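Local atomic coordinates of saframycin Mx1 synthetase B (Legionella pneumophila subsp. pneumophila, PDB entry 3KXW), a protein that belongs to the AMP-binding enzymes of the ANL clan and in this crystal holds 5'-O-[(S)-(dodecanoyloxy)(hydroxy)phosphoryl]adenosine in a pocket. Residues A[11-14]-A[15-19]; A[225-228]-A[229-233]. All coordinates share one frame; numbering follows the deposited sequence.

Interaction 1 of 2, residues A[11-14]-A[15-19]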
loop_
_atom_site.group_PDB
_atom_site.type_symbol
_atom_site.label_atom_id
_atom_site.label_comp_id
_atom_site.label_asym_id
_atom_site.label_seq_id
_atom_site.Cartn_x
_atom_site.Cartn_y
_atom_site.Cartn_z
ATOM N N GLN A 11 6.364 -25.643 5.961
ATOM C CA GLN A 11 6.756 -24.766 7.051
ATOM C C GLN A 11 7.225 -23.406 6.562
ATOM O O GLN A 11 7.418 -22.495 7.357
ATOM C CB GLN A 11 7.823 -25.440 7.917
ATOM C CG GLN A 11 7.286 -26.689 8.582
ATOM C CD GLN A 11 6.127 -26.372 9.498
ATOM O OE1 GLN A 11 4.996 -26.839 9.293
ATOM N NE2 GLN A 11 6.394 -25.562 10.517
ATOM N N SER A 12 7.418 -23.278 5.252
ATOM C CA SER A 12 7.710 -21.983 4.669
ATOM C C SER A 12 7.104 -21.862 3.281
ATOM O O SER A 12 6.757 -22.858 2.660
ATOM C CB SER A 12 9.213 -21.764 4.576
ATOM O OG SER A 12 9.761 -22.572 3.539
ATOM N N LEU A 13 7.006 -20.629 2.782
ATOM C CA LEU A 13 6.519 -20.408 1.430
ATOM C C LEU A 13 7.439 -21.079 0.419
ATOM O O LEU A 13 7.000 -21.478 -0.660
ATOM C CB LEU A 13 6.440 -18.905 1.138
ATOM C CG LEU A 13 5.844 -18.557 -0.224
ATOM C CD1 LEU A 13 4.414 -19.078 -0.329
ATOM C CD2 LEU A 13 5.910 -17.022 -0.433
ATOM N N VAL A 14 8.716 -21.190 0.763
ATOM C CA VAL A 14 9.674 -21.876 -0.124
ATOM C C VAL A 14 9.170 -23.282 -0.481
ATOM O O VAL A 14 9.148 -23.672 -1.658
ATOM C CB VAL A 14 11.080 -21.970 0.491
ATOM C CG1 VAL A 14 11.997 -22.898 -0.344
ATOM C CG2 VAL A 14 11.711 -20.569 0.603
ATOM N N ASP A 15 8.783 -24.046 0.533
ATOM C CA ASP A 15 8.345 -25.425 0.302
ATOM C C ASP A 15 6.993 -25.505 -0.376
ATOM O O ASP A 15 6.716 -26.454 -1.123
ATOM C CB ASP A 15 8.383 -26.243 1.594
ATOM C CG ASP A 15 9.798 -26.571 2.011
ATOM O OD1 ASP A 15 10.684 -26.606 1.115
ATOM O OD2 ASP A 15 10.020 -26.793 3.214
ATOM N N VAL A 16 6.144 -24.508 -0.133
ATOM C CA VAL A 16 4.880 -24.445 -0.849
ATOM C C VAL A 16 5.136 -24.299 -2.349
ATOM O O VAL A 16 4.519 -24.999 -3.169
ATOM C CB VAL A 16 3.979 -23.294 -0.367
ATOM C CG1 VAL A 16 2.740 -23.182 -1.284
ATOM C CG2 VAL A 16 3.566 -23.524 1.085
ATOM N N VAL A 17 6.026 -23.376 -2.722
ATOM C CA VAL A 17 6.324 -23.165 -4.139
ATOM C C VAL A 17 6.977 -24.412 -4.748
ATOM O O VAL A 17 6.614 -24.831 -5.846
ATOM C CB VAL A 17 7.226 -21.930 -4.373
ATOM C CG1 VAL A 17 7.632 -21.834 -5.841
ATOM C CG2 VAL A 17 6.492 -20.665 -3.945
ATOM N N ARG A 18 7.933 -24.991 -4.031
ATOM C CA ARG A 18 8.598 -26.219 -4.500
ATOM C C ARG A 18 7.587 -27.327 -4.797
ATOM O O ARG A 18 7.693 -28.005 -5.816
ATOM C CB ARG A 18 9.626 -26.738 -3.485
ATOM C CG ARG A 18 10.945 -25.936 -3.443
ATOM C CD ARG A 18 11.969 -26.520 -2.443
ATOM N NE ARG A 18 12.293 -27.940 -2.701
ATOM C CZ ARG A 18 11.875 -28.964 -1.953
ATOM N NH1 ARG A 18 11.107 -28.760 -0.883
ATOM N NH2 ARG A 18 12.231 -30.216 -2.260
ATOM N N LEU A 19 6.633 -27.517 -3.889
ATOM C CA LEU A 19 5.653 -28.591 -4.013
ATOM C C LEU A 19 4.654 -28.319 -5.132
ATOM O O LEU A 19 4.321 -29.208 -5.913
ATOM C CB LEU A 19 4.930 -28.821 -2.692
ATOM C CG LEU A 19 4.047 -30.070 -2.655
ATOM C CD1 LEU A 19 4.876 -31.316 -2.943
ATOM C CD2 LEU A 19 3.354 -30.203 -1.286
HETATM O O HOH W 1 8.125 -27.490 4.945
HETATM O O HOH W 2 11.685 -24.506 3.863
#
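The D15 carboxylate has V14 on one face and R18 over the other. R18 NH1 stands 3.0 Å from D15 OD1, 51° out of the carboxylate plane; the oxygen is somewhat off the guanidinium plane, and the hydrogen bond within the salt bridge is itself bent. On the opposite face V14 CG1 approaches D15 OD1 at 4.2 Å. The other oxygen, OD2, takes hydrogens from two waters, one of which also accepts from Q11 N; the second, more weakly held by D15, is bonded to S12 OG as well.

S12 precedes the helix as its N-cap. Its OG, tucked between the backbone N and the carbonyl carbon (chi1 73°), is set to accept from D15 N at 3.5 Å, a weak bond. V16 N donates weakly to S12 O, and the stronger i to i+4 bonds follow, V17 N to L13 O at 3.0 Å and R18 N to V14 O. R18 CG rests 3.4 Å from that same V14 O, and a bend at chi3 (56°) then turns the chain toward D15. On another side of the helix, L13 CG meets V17 CG2 at 4.3 Å.

V14, buried, packs against L86 and Y87 of helix 76-87, whereas R18 touches Y87 and W159. An acidic group so near the amino end would probably be favoured by the helix dipole. S12 and D15 hold the positions of a capping box, but D15 makes no return bond to S12 N; its water bridges run to Q11 N and S12 OG, leaving a weak serine N-cap at the start of helix 13-23.

Interaction 2 of 2, residues A[225-228]-A[229-233]; sequences GCIL and TPIYG. With 1ZZ (5'-O-[(S)-(dodecanoyloxy)(hydroxy)phosphoryl]adenosine), chain B.
In the beta-alpha-beta crossover from strand 210-213 through helix 220-233 to strand 236-239, the helix meets the ligand pocket at G225, just where G225 faces T229 and P230 one turn on. The helix is irregular here, with a wider pi-type turn at 225-228 and a kink at P230. G225 O sits 3.4 Å from T229 CB and 3.2 Å from C1 of 5'-O-[(S)-(dodecanoyloxy)(hydroxy)phosphoryl]adenosine, and since glycine bears no side chain, the acyl tail passes 3.9 Å from its CA at ligand atom C2.

P230 presses its ring on the preceding turn, with CG 3.3 Å from C226 O and CD 3.2 Å from I227 O. T229 turns its hydroxyl to I224 O, on the turn before; OG1 lies beside its own backbone N and anti to the carbonyl carbon (chi1 -59°).

Past the proline the regular pattern returns. I231 N donates to I227 O at 3.1 Å, nearly straight at 166°, and Y232 N to L228 O at 2.9 Å. I227 and I231 run side by side and point the same way, I227 CG2 meeting I231 CD1 at 3.9 Å, and both lean on I79 of helix 76-87. The phenol of Y232 leads off to S2 N.

P230, having no N-H, leaves C226 O without its usual donor, while the wide turn takes T229 N away from G225 O. Both oxygens are buried without a partner in the model; carbon atoms of T229, P230 and the ligand stand against them instead, an arrangement that probably carries an energetic price.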
loop_
_atom_site.group_PDB
_atom_site.type_symbol
_atom_site.label_atom_id
_atom_site.label_comp_id
_atom_site.label_asym_id
_atom_site.label_seq_id
_atom_site.Cartn_x
_atom_site.Cartn_y
_atom_site.Cartn_z
ATOM N N GLY A 225 -0.842 -9.426 -0.096
ATOM C CA GLY A 225 -2.165 -9.723 -0.605
ATOM C C GLY A 225 -2.197 -10.189 -2.046
ATOM O O GLY A 225 -2.835 -11.189 -2.359
ATOM N N CYS A 226 -1.537 -9.467 -2.937
ATOM C CA CYS A 226 -1.806 -9.680 -4.363
ATOM C C CYS A 226 -0.733 -10.498 -5.103
ATOM O O CYS A 226 -0.896 -10.822 -6.271
ATOM C CB CYS A 226 -2.026 -8.338 -5.058
ATOM S SG CYS A 226 -3.397 -7.424 -4.323
ATOM N N ILE A 227 0.355 -10.838 -4.419
ATOM C CA ILE A 227 1.397 -11.661 -5.050
ATOM C C ILE A 227 1.663 -12.939 -4.241
ATOM O O ILE A 227 1.551 -14.052 -4.763
ATOM C CB ILE A 227 2.736 -10.893 -5.241
ATOM C CG1 ILE A 227 2.551 -9.674 -6.144
ATOM C CG2 ILE A 227 3.819 -11.818 -5.852
ATOM C CD1 ILE A 227 3.740 -8.735 -6.194
ATOM N N LEU A 228 2.003 -12.776 -2.969
ATOM C CA LEU A 228 2.368 -13.923 -2.151
ATOM C C LEU A 228 1.177 -14.823 -1.839
ATOM O O LEU A 228 1.315 -16.050 -1.867
ATOM C CB LEU A 228 3.118 -13.510 -0.893
ATOM C CG LEU A 228 4.398 -12.709 -1.173
ATOM C CD1 LEU A 228 5.050 -12.330 0.150
ATOM C CD2 LEU A 228 5.404 -13.447 -2.096
ATOM N N THR A 229 0.013 -14.230 -1.589
ATOM C CA THR A 229 -1.177 -15.051 -1.367
ATOM C C THR A 229 -1.542 -15.942 -2.575
ATOM O O THR A 229 -1.774 -17.132 -2.403
ATOM C CB THR A 229 -2.387 -14.215 -0.895
ATOM O OG1 THR A 229 -2.046 -13.547 0.330
ATOM C CG2 THR A 229 -3.600 -15.116 -0.660
ATOM N N PRO A 230 -1.626 -15.367 -3.783
ATOM C CA PRO A 230 -1.920 -16.219 -4.948
ATOM C C PRO A 230 -0.857 -17.303 -5.181
ATOM O O PRO A 230 -1.185 -18.438 -5.516
ATOM C CB PRO A 230 -1.908 -15.240 -6.144
ATOM C CG PRO A 230 -1.831 -13.880 -5.585
ATOM C CD PRO A 230 -1.599 -13.923 -4.108
ATOM N N ILE A 231 0.416 -16.949 -5.044
ATOM C CA ILE A 231 1.466 -17.960 -5.180
ATOM C C ILE A 231 1.264 -19.110 -4.171
ATOM O O ILE A 231 1.282 -20.292 -4.537
ATOM C CB ILE A 231 2.876 -17.309 -5.067
ATOM C CG1 ILE A 231 3.111 -16.432 -6.302
ATOM C CG2 ILE A 231 3.979 -18.386 -4.965
ATOM C CD1 ILE A 231 4.404 -15.614 -6.270
ATOM N N TYR A 232 1.048 -18.751 -2.910
ATOM C CA TYR A 232 0.719 -19.706 -1.853
ATOM C C TYR A 232 -0.523 -20.558 -2.161
ATOM O O TYR A 232 -0.554 -21.770 -1.910
ATOM C CB TYR A 232 0.507 -18.910 -0.564
ATOM C CG TYR A 232 -0.114 -19.671 0.591
ATOM C CD1 TYR A 232 0.651 -20.537 1.361
ATOM C CD2 TYR A 232 -1.448 -19.500 0.928
ATOM C CE1 TYR A 232 0.097 -21.211 2.438
ATOM C CE2 TYR A 232 -2.010 -20.164 2.007
ATOM C CZ TYR A 232 -1.231 -21.011 2.750
ATOM O OH TYR A 232 -1.779 -21.674 3.809
ATOM N N GLY A 233 -1.570 -19.930 -2.678
ATOM C CA GLY A 233 -2.844 -20.616 -2.856
ATOM C C GLY A 233 -3.090 -21.274 -4.217
ATOM O O GLY A 233 -4.163 -21.827 -4.450
HETATM P P 1ZZ B . 0.632 -0.077 6.268
HETATM C C1 1ZZ B . -5.922 -10.374 -1.796
HETATM N N1 1ZZ B . -5.364 1.836 7.570
HETATM O O1 1ZZ B . -2.256 -0.410 4.797
HETATM C C2 1ZZ B . -5.912 -8.969 -1.180
HETATM N N2 1ZZ B . -6.564 0.130 6.765
HETATM O O2 1ZZ B . -0.223 -1.309 5.548
HETATM C C3 1ZZ B . -6.027 -9.010 0.349
HETATM N N3 1ZZ B . -7.368 3.375 8.274
HETATM O O3 1ZZ B . 1.508 -0.640 7.275
HETATM C C4 1ZZ B . -5.581 -7.676 0.966
HETATM N N4 1ZZ B . -9.487 2.358 7.738
HETATM O O4 1ZZ B . 1.484 0.672 5.120
HETATM C C5 1ZZ B . -6.080 -7.487 2.408
HETATM N N5 1ZZ B . -9.755 0.226 6.823
HETATM O O5 1ZZ B . -0.391 1.057 6.938
HETATM C C6 1ZZ B . -5.686 -6.078 2.872
HETATM O O6 1ZZ B . -2.934 2.268 7.313
HETATM C C7 1ZZ B . -6.160 -5.482 4.221
HETATM O O7 1ZZ B . -3.631 3.489 9.861
HETATM C C8 1ZZ B . -5.842 -4.012 4.555
HETATM O O8 1ZZ B . -2.269 1.559 10.606
HETATM C C9 1ZZ B . -4.414 -3.922 5.117
HETATM C C10 1ZZ B . -3.704 -2.574 4.841
HETATM C C11 1ZZ B . -2.203 -2.733 5.212
HETATM C C12 1ZZ B . -1.648 -1.354 5.617
HETATM C C13 1ZZ B . -1.397 0.680 7.853
HETATM C C14 1ZZ B . -2.136 1.804 8.235
HETATM C C15 1ZZ B . -3.028 1.555 9.505
HETATM C C16 1ZZ B . -3.950 2.499 9.461
HETATM C C17 1ZZ B . -4.239 2.512 8.039
HETATM C C18 1ZZ B . -5.360 0.518 6.959
HETATM C C19 1ZZ B . -7.454 1.240 7.222
HETATM C C20 1ZZ B . -6.741 2.201 7.732
HETATM C C21 1ZZ B . -8.675 3.482 8.244
HETATM C C22 1ZZ B . -8.964 1.341 7.278
#

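In the fold
The two contacts illustrate how one helix can line a pocket with one turn and pack against a second helix farther along. Interaction 1 lies on helix 13-23 and interaction 2 on helix 220-233, their centres about 12 Å apart. The helices meet through apolar side chains: V17 CG2 is 3.5 Å from I231 CG2, and L13 CD2 is 4.0 Å from L228 CD2. R20 adds a hydrogen bond from NH2 to Y232 O. Helix 76-87 touches both, with L86 and Y87 on interaction 1 and I79 and F82 on interaction 2. G225 lines the pocket itself, whereas the side chain of L13 remains about 14 Å from the ligand, behind 225-233.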